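Local coordinates for extracellular solute-binding protein, family 5 (Chelativorans sp., PDB 6WM6), which binds EDTA and other aminopolycarboxylates in the periplasm and probably hands them to an ABC transporter for uptake, at residues 307-312 and 454-459; 315-320 and 402-407; 324-329 and 382-387; 368-373 and 518-523; 393-398 and 433-438. All blocks are in the same frame, centred on the assembly; numbering follows the deposited sequence. Where two conformers were deposited one is given.

Overall arrangement
The five contacts lie on one side of the chain's centre, contact 3 within about 17 Å of all the others between centres. Contacts 2, 3 and 5 are nested within the chain loop that contact 1 closes, whereas contact 4 crosses it by bringing in residues 518-523. Contact 2 lies on the connection from strand 305-311 to helix 321-330, and contact 3 pairs that helix with helix 377-386. Contacts 2 and 5 are nearest, with centres about 9 Å apart. Contacts 4 and 5 are farthest, about 22 Å between centres, and do not touch. Strands 407-410 and 436-439 tie contacts 2 and 5 to the sheet of contact 1, so helices, loops and sheet form one continuous alpha/beta lobe.

Contact 1: residues 307-312 and 454-459; sequences YFMGLN and FDLHLN
Two antiparallel strands of the mixed sheet of this solute-binding lobe, 305-311 and 456-462, meet here. Paired backbone bonds join F308 to N459 and G310 to H457. The shortest runs from G310 N to H457 O at 2.7 Å, nearly straight and in the carbonyl plane. M309 and L458 lie between these pairs, L311 and L456 beyond the second; all four side chains share one face. There L456 CD2 lies 3.7 Å from L311 CG and 4.0 Å from M309 CE. These apolar leucine and methionine side chains suit a layer covered by helices 321-330 and 416-429.

F308, H457 and N459 occupy the other face. F308 CG stands in the crowded position between backbone N and carbonyl carbon (chi1 65°), which lays the ring beside N459, with CZ 3.6 Å from N459 CB. N459 ND2 donates to H457 NE2 at 3.0 Å, and H457 ND1 is bonded to S410, consistent with a neutral imidazole.

Where the strands end, N312 continues the pairing. Its N donates to D455 O, and ND2 reaches F454 O at 2.9 Å, almost perfectly straight, with a second bond to S451 O. The amide, 10° from parallel, stacks on F454, and N312 CB makes a CH-pi contact over that ring. D455 turns away to a salt bridge with R408. Such pairing, covered by helices, is typical of the alpha/beta lobes of periplasmic binding proteins.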
# COMPACT_ATOMS: atom_id res chain seq x y z
N TYR A 307 10.80 -1.54 2.69
CA TYR A 307 11.43 -2.78 3.08
C TYR A 307 11.69 -2.79 4.57
O TYR A 307 12.05 -1.76 5.17
CB TYR A 307 12.76 -2.97 2.39
CG TYR A 307 12.71 -3.36 0.95
CD1 TYR A 307 12.13 -4.56 0.56
CD2 TYR A 307 13.28 -2.56 -0.03
CE1 TYR A 307 12.08 -4.92 -0.76
CE2 TYR A 307 13.27 -2.94 -1.38
CZ TYR A 307 12.66 -4.13 -1.71
OH TYR A 307 12.61 -4.50 -3.05
N PHE A 308 11.58 -3.98 5.16
CA PHE A 308 11.88 -4.20 6.56
C PHE A 308 12.46 -5.59 6.71
O PHE A 308 12.28 -6.48 5.85
CB PHE A 308 10.63 -4.07 7.43
CG PHE A 308 9.57 -5.12 7.17
CD1 PHE A 308 9.71 -6.41 7.64
CD2 PHE A 308 8.40 -4.80 6.48
CE1 PHE A 308 8.72 -7.38 7.42
CE2 PHE A 308 7.42 -5.77 6.27
CZ PHE A 308 7.59 -7.05 6.73
N MET A 309 13.11 -5.81 7.86
CA MET A 309 13.40 -7.15 8.35
C MET A 309 12.65 -7.33 9.66
O MET A 309 12.89 -6.58 10.63
CB MET A 309 14.88 -7.38 8.58
CG MET A 309 15.16 -8.86 8.88
SD MET A 309 16.88 -9.21 9.27
CE MET A 309 17.07 -8.35 10.83
N GLY A 310 11.77 -8.31 9.72
CA GLY A 310 11.09 -8.65 10.95
C GLY A 310 11.82 -9.77 11.67
O GLY A 310 12.48 -10.60 11.06
N LEU A 311 11.70 -9.77 12.99
CA LEU A 311 12.40 -10.71 13.85
C LEU A 311 11.35 -11.41 14.71
O LEU A 311 10.45 -10.77 15.26
CB LEU A 311 13.43 -9.99 14.73
CG LEU A 311 14.49 -9.19 13.97
CD1 LEU A 311 14.02 -7.76 13.73
CD2 LEU A 311 15.82 -9.19 14.72
N ASN A 312 11.46 -12.74 14.80
CA ASN A 312 10.43 -13.53 15.47
C ASN A 312 10.61 -13.44 16.98
O ASN A 312 11.33 -14.22 17.60
CB ASN A 312 10.53 -14.96 14.99
CG ASN A 312 9.42 -15.82 15.52
OD1 ASN A 312 8.66 -15.38 16.37
ND2 ASN A 312 9.31 -17.02 14.98
N PHE A 454 10.05 -19.42 11.02
CA PHE A 454 11.02 -18.41 10.60
C PHE A 454 11.68 -17.81 11.83
O PHE A 454 11.14 -17.84 12.93
CB PHE A 454 10.38 -17.27 9.76
CG PHE A 454 9.65 -16.25 10.59
CD1 PHE A 454 8.43 -16.56 11.17
CD2 PHE A 454 10.18 -15.00 10.80
CE1 PHE A 454 7.75 -15.64 11.94
CE2 PHE A 454 9.51 -14.06 11.58
CZ PHE A 454 8.29 -14.38 12.14
N ASP A 455 12.85 -17.22 11.62
CA ASP A 455 13.48 -16.37 12.62
C ASP A 455 13.59 -14.92 12.19
O ASP A 455 13.38 -14.02 13.01
CB ASP A 455 14.88 -16.93 12.94
CG ASP A 455 14.84 -18.36 13.38
OD1 ASP A 455 14.14 -18.65 14.39
OD2 ASP A 455 15.42 -19.25 12.72
N LEU A 456 13.88 -14.69 10.90
CA LEU A 456 13.99 -13.37 10.32
C LEU A 456 13.21 -13.39 9.01
O LEU A 456 13.14 -14.42 8.34
CB LEU A 456 15.46 -13.03 10.02
CG LEU A 456 16.42 -13.09 11.21
CD1 LEU A 456 17.87 -12.97 10.71
CD2 LEU A 456 16.13 -11.99 12.19
N HIS A 457 12.60 -12.26 8.66
CA HIS A 457 11.79 -12.20 7.44
C HIS A 457 11.94 -10.83 6.79
O HIS A 457 11.71 -9.81 7.44
CB HIS A 457 10.31 -12.46 7.75
CG HIS A 457 9.41 -12.48 6.55
ND1 HIS A 457 9.39 -13.52 5.66
CD2 HIS A 457 8.52 -11.56 6.09
CE1 HIS A 457 8.50 -13.26 4.71
NE2 HIS A 457 7.95 -12.09 4.96
N LEU A 458 12.33 -10.81 5.51
CA LEU A 458 12.45 -9.58 4.73
C LEU A 458 11.23 -9.44 3.84
O LEU A 458 10.90 -10.35 3.09
CB LEU A 458 13.69 -9.63 3.85
CG LEU A 458 15.05 -9.45 4.48
CD1 LEU A 458 16.13 -9.91 3.52
CD2 LEU A 458 15.27 -8.00 4.85
N ASN A 459 10.57 -8.30 3.92
CA ASN A 459 9.37 -8.04 3.11
C ASN A 459 9.17 -6.53 3.10
O ASN A 459 10.09 -5.76 3.42
CB ASN A 459 8.19 -8.84 3.70
CG ASN A 459 7.15 -9.24 2.67
OD1 ASN A 459 6.82 -8.49 1.76
ND2 ASN A 459 6.61 -10.44 2.85

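Contact 2: residues 315-320 and 402-407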
# COMPACT_ATOMS: atom_id res chain seq x y z
N ALA A 315 9.08 -16.80 19.26
CA ALA A 315 9.63 -18.15 19.38
C ALA A 315 10.95 -18.25 18.67
O ALA A 315 11.25 -17.48 17.76
CB ALA A 315 8.64 -19.18 18.83
N GLY A 316 11.74 -19.23 19.07
CA GLY A 316 13.04 -19.45 18.48
C GLY A 316 14.08 -18.50 19.03
O GLY A 316 13.84 -17.76 19.98
N PRO A 317 15.27 -18.50 18.42
CA PRO A 317 16.38 -17.69 18.96
C PRO A 317 16.04 -16.21 19.12
O PRO A 317 16.52 -15.56 20.06
CB PRO A 317 17.51 -17.90 17.95
CG PRO A 317 17.18 -19.19 17.27
CD PRO A 317 15.69 -19.33 17.27
N MET A 318 15.27 -15.65 18.20
CA MET A 318 14.93 -14.22 18.26
C MET A 318 13.91 -13.88 19.33
O MET A 318 13.57 -12.70 19.48
CB MET A 318 14.47 -13.75 16.89
CG MET A 318 15.56 -13.83 15.84
SD MET A 318 16.99 -12.79 16.28
CE MET A 318 18.22 -13.67 15.34
N SER A 319 13.42 -14.86 20.09
CA SER A 319 12.61 -14.51 21.25
C SER A 319 13.43 -13.82 22.35
O SER A 319 12.84 -13.23 23.25
CB SER A 319 11.88 -15.74 21.79
OG SER A 319 12.79 -16.68 22.28
N ASP A 320 14.76 -13.86 22.29
CA ASP A 320 15.61 -13.14 23.23
C ASP A 320 15.92 -11.76 22.67
O ASP A 320 16.57 -11.63 21.62
CB ASP A 320 16.89 -13.93 23.49
CG ASP A 320 17.79 -13.26 24.53
OD1 ASP A 320 17.48 -12.15 25.03
OD2 ASP A 320 18.84 -13.86 24.87
N LYS A 402 24.45 -24.13 24.70
CA LYS A 402 24.11 -24.85 23.46
C LYS A 402 24.27 -23.92 22.26
O LYS A 402 23.89 -22.75 22.31
CB LYS A 402 22.65 -25.31 23.53
CG LYS A 402 22.18 -26.08 22.30
CD LYS A 402 20.77 -26.63 22.49
CE LYS A 402 20.34 -27.51 21.32
NZ LYS A 402 19.03 -28.19 21.57
N PRO A 403 24.83 -24.41 21.14
CA PRO A 403 24.97 -23.54 19.97
C PRO A 403 23.62 -22.97 19.56
O PRO A 403 22.61 -23.66 19.55
CB PRO A 403 25.53 -24.49 18.90
CG PRO A 403 26.26 -25.54 19.70
CD PRO A 403 25.41 -25.75 20.92
N VAL A 404 23.63 -21.67 19.23
CA VAL A 404 22.45 -21.06 18.64
C VAL A 404 22.19 -21.71 17.28
O VAL A 404 23.12 -21.95 16.49
CB VAL A 404 22.65 -19.55 18.50
CG1 VAL A 404 21.46 -18.92 17.77
CG2 VAL A 404 22.79 -18.90 19.89
N SER A 405 20.93 -22.03 17.02
CA SER A 405 20.57 -22.65 15.76
C SER A 405 20.87 -21.74 14.58
O SER A 405 20.92 -20.51 14.70
CB SER A 405 19.07 -22.96 15.75
OG SER A 405 18.74 -23.90 16.76
N THR A 406 21.07 -22.37 13.41
CA THR A 406 21.10 -21.62 12.16
C THR A 406 19.78 -20.87 12.00
O THR A 406 18.70 -21.42 12.21
CB THR A 406 21.31 -22.57 10.99
OG1 THR A 406 22.60 -23.20 11.13
CG2 THR A 406 21.26 -21.84 9.68
N LEU A 407 19.88 -19.58 11.65
CA LEU A 407 18.71 -18.72 11.56
C LEU A 407 18.04 -18.87 10.21
O LEU A 407 18.70 -18.84 9.17
CB LEU A 407 19.14 -17.28 11.76
CG LEU A 407 19.88 -16.98 13.07
CD1 LEU A 407 20.28 -15.52 13.11
CD2 LEU A 407 19.02 -17.34 14.26
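The tight part of this contact is a small apolar cluster in which P317 and M318, from a 3-10 turn, meet the branches of L407. M318 bends at chi2 (-61°), and this brings CE across the leucine at about a right angle, 3.6 Å from L407 CD1. P317 slides past the same side chain in the opposite direction, its CG 4.0 Å from L407 CD2. Methionine suits this place because its unbranched, bendable chain can turn CE onto L407 while L323 and V327 of helix 321-330 touch it.

Toward solvent the packing loosens. P317 CB stands 4.1 Å from V404 CG1, and the exposed S405 merely approaches the proline ring with its CB. No hydrogen bond crosses between the segments. The carbonyl of G316 is met within its own segment, where G316 O accepts from both S319 N and S319 OG, the hydroxyl at 2.7 Å. G316 itself has positive phi, a backbone shape easy for glycine, and P317, with phi held near -56° by its ring, suits the 3-10 turn. Here the strand-to-helix connection 312-320 packs on the loop leading into strand 407-410, part of the alpha/beta lobe of this binding-protein family.

Contact 3: residues 324-329 and 382-387; sequences RKAVLT and GILSEA
Helices 321-330 and 377-386 run antiparallel here as a packed pair on the flank of the lobe, their local axes 166° apart in direction and 8.9 Å apart at closest approach. A326 makes so near an approach possible: its CB points at the other helix and is small enough to sit against the branch of L384. L384 CG comes to 3.5 Å of A326 CB, and the methyl CD2 is almost as near, so the leucine presses its fork, rather than one tip, on the alanine. L384 also touches L323 on the facing helix.

I383, the most heavily covered residue of the pair, points toward the other helix and divides its two arms. CG2, anti to the backbone N, lies beside A326, 4.1 Å from A326 CB. The longer arm, with CG1 anti to the carbonyl carbon (chi1 -67°), carries CD1 toward T329, and the two side chains meet tip to tip. A beta-branched isoleucine thus fills two places at once. K325 lends the base of its chain, with CB near the isoleucine.

T329 can afford an apolar neighbour because its hydroxyl is already used within its own helix. T329 OG1 donates to K325 O at 2.8 Å from above the carbonyl plane, alongside T329 N, which bonds the same oxygen, and I383 CD1 rests 3.7 Å from T329 OG1.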
# COMPACT_ATOMS: atom_id res chain seq x y z
N ARG A 324 18.12 -10.10 19.29
CA ARG A 324 17.54 -9.17 18.32
C ARG A 324 18.36 -7.90 18.24
O ARG A 324 18.74 -7.46 17.14
CB ARG A 324 16.10 -8.82 18.69
CG ARG A 324 15.18 -10.03 18.67
CD ARG A 324 13.70 -9.65 18.60
NE ARG A 324 13.15 -8.81 19.67
CZ ARG A 324 12.65 -9.27 20.82
NH1 ARG A 324 12.70 -10.57 21.09
NH2 ARG A 324 12.11 -8.43 21.68
N LYS A 325 18.66 -7.29 19.39
CA LYS A 325 19.39 -6.04 19.38
C LYS A 325 20.80 -6.22 18.84
O LYS A 325 21.32 -5.34 18.13
CB LYS A 325 19.40 -5.41 20.77
CG LYS A 325 18.02 -4.93 21.18
CD LYS A 325 17.97 -4.23 22.51
CE LYS A 325 16.56 -3.72 22.73
NZ LYS A 325 16.38 -2.93 23.98
N ALA A 326 21.44 -7.34 19.15
CA ALA A 326 22.79 -7.57 18.63
C ALA A 326 22.78 -7.70 17.12
O ALA A 326 23.61 -7.09 16.43
CB ALA A 326 23.39 -8.82 19.27
N VAL A 327 21.83 -8.47 16.58
CA VAL A 327 21.72 -8.60 15.13
C VAL A 327 21.49 -7.25 14.48
O VAL A 327 22.15 -6.90 13.48
CB VAL A 327 20.62 -9.63 14.78
CG1 VAL A 327 20.17 -9.49 13.32
CG2 VAL A 327 21.12 -11.04 15.09
N LEU A 328 20.56 -6.47 15.02
CA LEU A 328 20.25 -5.18 14.39
C LEU A 328 21.43 -4.22 14.48
O LEU A 328 21.65 -3.43 13.55
CB LEU A 328 19.01 -4.55 15.01
CG LEU A 328 17.70 -5.34 14.85
CD1 LEU A 328 16.54 -4.49 15.31
CD2 LEU A 328 17.55 -5.83 13.44
N THR A 329 22.22 -4.30 15.55
CA THR A 329 23.38 -3.43 15.70
C THR A 329 24.49 -3.80 14.72
O THR A 329 25.17 -2.92 14.18
CB THR A 329 23.86 -3.51 17.14
OG1 THR A 329 22.83 -3.03 18.01
CG2 THR A 329 25.12 -2.66 17.39
N GLY A 382 29.27 -7.06 22.45
CA GLY A 382 29.07 -6.68 23.84
C GLY A 382 27.67 -6.96 24.32
O GLY A 382 27.46 -7.45 25.43
N ILE A 383 26.67 -6.64 23.49
CA ILE A 383 25.28 -6.94 23.84
C ILE A 383 25.13 -8.43 24.11
O ILE A 383 24.47 -8.85 25.07
CB ILE A 383 24.34 -6.46 22.71
CG1 ILE A 383 24.36 -4.93 22.64
CG2 ILE A 383 22.94 -6.97 22.94
CD1 ILE A 383 23.73 -4.36 21.37
N LEU A 384 25.71 -9.26 23.24
CA LEU A 384 25.60 -10.70 23.43
C LEU A 384 26.32 -11.16 24.70
O LEU A 384 25.77 -11.95 25.46
CB LEU A 384 26.20 -11.41 22.21
CG LEU A 384 25.36 -11.23 20.94
CD1 LEU A 384 26.10 -11.79 19.74
CD2 LEU A 384 24.00 -11.89 21.10
N SER A 385 27.55 -10.68 24.91
CA SER A 385 28.30 -11.08 26.10
C SER A 385 27.55 -10.69 27.37
O SER A 385 27.47 -11.48 28.32
CB SER A 385 29.67 -10.43 26.06
OG SER A 385 30.40 -10.75 27.25
N GLU A 386 26.96 -9.50 27.38
CA GLU A 386 26.25 -9.03 28.57
C GLU A 386 24.97 -9.81 28.84
O GLU A 386 24.43 -9.74 29.95
CB GLU A 386 25.97 -7.53 28.44
CG GLU A 386 27.25 -6.71 28.54
CD GLU A 386 27.15 -5.34 27.89
OE1 GLU A 386 26.03 -4.85 27.68
OE2 GLU A 386 28.22 -4.77 27.58
N ALA A 387 24.46 -10.54 27.85
CA ALA A 387 23.33 -11.43 28.04
C ALA A 387 23.72 -12.87 28.29
O ALA A 387 22.84 -13.72 28.46
CB ALA A 387 22.40 -11.33 26.81

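Contact 4: residues 368-373 and 518-523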
# COMPACT_ATOMS: atom_id res chain seq x y z
N GLY A 368 18.63 4.43 14.18
CA GLY A 368 20.01 4.80 14.44
C GLY A 368 20.24 5.33 15.83
O GLY A 368 21.32 5.15 16.39
N ALA A 369 19.22 5.96 16.42
CA ALA A 369 19.34 6.46 17.78
C ALA A 369 19.65 5.33 18.76
O ALA A 369 20.23 5.56 19.82
CB ALA A 369 18.06 7.16 18.21
N ARG A 370 19.28 4.11 18.42
CA ARG A 370 19.49 2.93 19.26
C ARG A 370 20.69 2.12 18.84
O ARG A 370 20.94 1.07 19.43
CB ARG A 370 18.22 2.07 19.23
CG ARG A 370 17.10 2.70 20.04
CD ARG A 370 15.69 2.24 19.62
NE ARG A 370 14.74 2.90 20.51
CZ ARG A 370 14.37 4.17 20.42
NH1 ARG A 370 14.79 4.92 19.40
NH2 ARG A 370 13.57 4.68 21.34
N GLY A 371 21.45 2.60 17.86
CA GLY A 371 22.59 1.88 17.34
C GLY A 371 22.26 0.83 16.32
O GLY A 371 23.18 0.16 15.82
N TYR A 372 20.99 0.64 16.00
CA TYR A 372 20.64 -0.34 14.99
C TYR A 372 21.10 0.14 13.63
O TYR A 372 21.00 1.33 13.30
CB TYR A 372 19.13 -0.58 14.94
CG TYR A 372 18.42 -0.91 16.24
CD1 TYR A 372 19.09 -1.41 17.36
CD2 TYR A 372 17.05 -0.73 16.34
CE1 TYR A 372 18.41 -1.69 18.54
CE2 TYR A 372 16.36 -1.00 17.50
CZ TYR A 372 17.04 -1.49 18.59
OH TYR A 372 16.33 -1.73 19.76
N GLY A 373 21.60 -0.77 12.82
CA GLY A 373 22.03 -0.43 11.46
C GLY A 373 23.37 0.27 11.37
O GLY A 373 23.74 0.71 10.28
N ALA A 518 8.26 0.78 20.05
CA ALA A 518 8.37 -0.31 19.09
C ALA A 518 9.82 -0.55 18.70
O ALA A 518 10.25 -1.69 18.57
CB ALA A 518 7.52 0.01 17.87
N MET A 519 10.60 0.51 18.53
CA MET A 519 12.01 0.34 18.22
C MET A 519 12.78 -0.21 19.41
O MET A 519 13.71 -1.00 19.21
CB MET A 519 12.58 1.65 17.72
CG MET A 519 11.98 2.06 16.38
SD MET A 519 12.00 0.76 15.10
CE MET A 519 13.74 0.61 15.05
N ASP A 520 12.40 0.15 20.64
CA ASP A 520 13.03 -0.45 21.81
C ASP A 520 12.91 -1.97 21.78
O ASP A 520 13.81 -2.69 22.24
CB ASP A 520 12.36 0.06 23.10
CG ASP A 520 12.69 1.50 23.43
OD1 ASP A 520 13.65 2.08 22.89
OD2 ASP A 520 11.93 2.05 24.28
N TYR A 521 11.78 -2.50 21.27
CA TYR A 521 11.51 -3.94 21.32
C TYR A 521 12.29 -4.71 20.26
O TYR A 521 12.46 -5.92 20.40
CB TYR A 521 9.99 -4.14 21.14
CG TYR A 521 9.48 -5.53 21.38
CD1 TYR A 521 9.50 -6.09 22.65
CD2 TYR A 521 8.95 -6.28 20.34
CE1 TYR A 521 9.02 -7.39 22.87
CE2 TYR A 521 8.47 -7.55 20.55
CZ TYR A 521 8.50 -8.10 21.80
OH TYR A 521 8.02 -9.39 21.99
N ALA A 522 12.73 -4.03 19.20
CA ALA A 522 13.66 -4.60 18.22
C ALA A 522 13.12 -5.83 17.52
O ALA A 522 13.86 -6.77 17.22
CB ALA A 522 15.03 -4.88 18.86
N ALA A 523 11.82 -5.85 17.22
CA ALA A 523 11.21 -6.90 16.42
C ALA A 523 10.96 -6.50 14.97
O ALA A 523 10.54 -7.35 14.16
CB ALA A 523 9.90 -7.39 17.07
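One carboxylate oxygen and one main-chain carbonyl receive the polar groups that cross this contact. R370, its chain extended from CG to NE, meets D520 side-on in a salt bridge. NE donates to D520 OD1 at 2.7 Å, and NH2 donates to the same oxygen at 3.0 Å. The acceptor lies in the guanidinium plane, yet both nitrogens approach from above the carboxylate plane, the two groups being turned 38° apart. NH2 also forms a salt bridge with E516, and NH1 bonds R366 O. Arginine suits the site because its N-H groups can serve several acceptors, and two carboxylates would be expected to stabilise its charge.

Y372 OH donates to M519 O at 2.8 Å in the carbonyl plane. This carbonyl belongs to the last turn of helix 504-521, where A522 N gives it a weak bond; the tyrosine therefore supplies a firm donor where the helix's own bonds are weak.

Apolar atoms fill the rest. M519 CB lies over one face of the guanidinium, 3.7 Å from R370 CD, and the bent methionine chain brings CE to 3.8 Å of Y372 CD2. R370 CB covers the centre of one tyrosine face. G371, with positive phi, closes the preceding short helix in a Schellman motif. The contact thus joins the ends of helices 366-369 and 504-521, beside helix 321-330 and close to F525 of strand 524-537.

Contact 5: residues 393-398 and 433-438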
# COMPACT_ATOMS: atom_id res chain seq x y z
N GLY A 393 34.68 -21.66 19.04
CA GLY A 393 34.99 -22.27 17.76
C GLY A 393 34.27 -21.61 16.60
O GLY A 393 33.85 -22.31 15.67
N GLY A 394 34.11 -20.30 16.65
CA GLY A 394 33.43 -19.58 15.59
C GLY A 394 31.93 -19.70 15.58
O GLY A 394 31.29 -19.18 14.65
N SER A 395 31.33 -20.36 16.57
CA SER A 395 29.88 -20.49 16.67
C SER A 395 29.40 -19.84 17.96
O SER A 395 30.03 -19.98 19.02
CB SER A 395 29.46 -21.96 16.64
OG SER A 395 29.73 -22.54 15.36
N LEU A 396 28.27 -19.15 17.87
CA LEU A 396 27.68 -18.50 19.03
C LEU A 396 26.93 -19.52 19.87
O LEU A 396 26.15 -20.32 19.36
CB LEU A 396 26.73 -17.40 18.59
CG LEU A 396 26.20 -16.48 19.70
CD1 LEU A 396 27.34 -15.68 20.29
CD2 LEU A 396 25.07 -15.59 19.19
N LEU A 397 27.18 -19.50 21.19
CA LEU A 397 26.48 -20.33 22.15
C LEU A 397 25.49 -19.50 22.94
O LEU A 397 25.80 -18.37 23.35
CB LEU A 397 27.46 -20.95 23.15
CG LEU A 397 28.67 -21.71 22.59
CD1 LEU A 397 29.52 -22.26 23.74
CD2 LEU A 397 28.23 -22.82 21.67
N ASP A 398 24.30 -20.05 23.18
CA ASP A 398 23.32 -19.40 24.03
C ASP A 398 23.80 -19.49 25.48
O ASP A 398 24.75 -20.20 25.80
CB ASP A 398 21.92 -19.99 23.80
CG ASP A 398 21.76 -21.41 24.28
OD1 ASP A 398 22.53 -21.88 25.14
OD2 ASP A 398 20.81 -22.09 23.79
N GLY A 433 29.15 -15.16 15.03
CA GLY A 433 29.03 -16.59 15.19
C GLY A 433 27.69 -17.15 14.77
O GLY A 433 27.34 -18.26 15.19
N LEU A 434 26.92 -16.40 13.99
CA LEU A 434 25.61 -16.83 13.51
C LEU A 434 25.67 -17.24 12.05
O LEU A 434 26.44 -16.69 11.26
CB LEU A 434 24.62 -15.67 13.66
CG LEU A 434 24.33 -15.28 15.11
CD1 LEU A 434 23.58 -13.95 15.16
CD2 LEU A 434 23.51 -16.36 15.79
N LYS A 435 24.87 -18.25 11.72
CA LYS A 435 24.70 -18.71 10.35
C LYS A 435 23.24 -18.50 9.95
O LYS A 435 22.36 -18.37 10.79
CB LYS A 435 25.04 -20.19 10.21
CG LYS A 435 26.47 -20.54 10.57
CD LYS A 435 26.64 -22.05 10.73
CE LYS A 435 27.99 -22.40 11.32
NZ LYS A 435 28.02 -23.77 11.90
N THR A 436 22.99 -18.48 8.64
CA THR A 436 21.65 -18.34 8.14
C THR A 436 21.34 -19.37 7.07
O THR A 436 22.24 -19.91 6.40
CB THR A 436 21.38 -16.96 7.55
OG1 THR A 436 22.07 -16.85 6.30
CG2 THR A 436 21.85 -15.89 8.51
N ASP A 437 20.06 -19.67 6.93
CA ASP A 437 19.51 -20.42 5.81
C ASP A 437 18.54 -19.49 5.10
O ASP A 437 17.59 -18.99 5.72
CB ASP A 437 18.76 -21.67 6.29
CG ASP A 437 19.68 -22.85 6.55
OD1 ASP A 437 20.81 -22.85 6.03
OD2 ASP A 437 19.25 -23.77 7.27
N LEU A 438 18.80 -19.21 3.83
CA LEU A 438 17.97 -18.28 3.06
C LEU A 438 16.84 -19.06 2.40
O LEU A 438 17.10 -20.03 1.68
CB LEU A 438 18.82 -17.56 2.01
CG LEU A 438 19.98 -16.74 2.59
CD1 LEU A 438 20.67 -15.93 1.50
CD2 LEU A 438 19.54 -15.83 3.72
O HOH W 1 29.21 -19.76 12.96
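Backbone hydrogen bonding across this contact comes down to one link, from L396 N to G433 O at 3.0 Å. The donor arrives above the carbonyl plane, 27° out of it, and the angle at the oxygen is a bent 119°, so this is no regular strand pairing. G433 CA also makes a CA-H...O contact with G394 O, 3.5 Å away. Glycine suits position 433 on two counts: its phi is positive, and a CB here would run into L396 N. G393 and G394 likewise have positive phi, which lets the chain turn sharply from strand 390-392 into its antiparallel partner 395-397.

A water adds to the link. Its oxygen lies 2.7 Å from G394 O. A weak bond also joins this water to G433 O, so it spans the two carbonyls on the exposed side of the contact.

Apolar packing lies on the buried side. L396 and L434 stand side by side, pointing the same way, with L396 CD2 3.8 Å from L434 CD2. L396 has CG anti to the backbone N (chi1 -171°), whereas L434 has it anti to the carbonyl carbon; the two forks are thereby set next to each other. L323 and V327 of helix 321-330 lie against L434, and L384 against L396.

Among the polar side chains contact is loose: the extended K435 carries NZ to 4.1 Å from S395 OG, too long for a bond. The chemistry implies a junction that combines a leucine pair on the buried side with one bent backbone bond, with one bridging water and a loose K435/S395 approach on the exposed side.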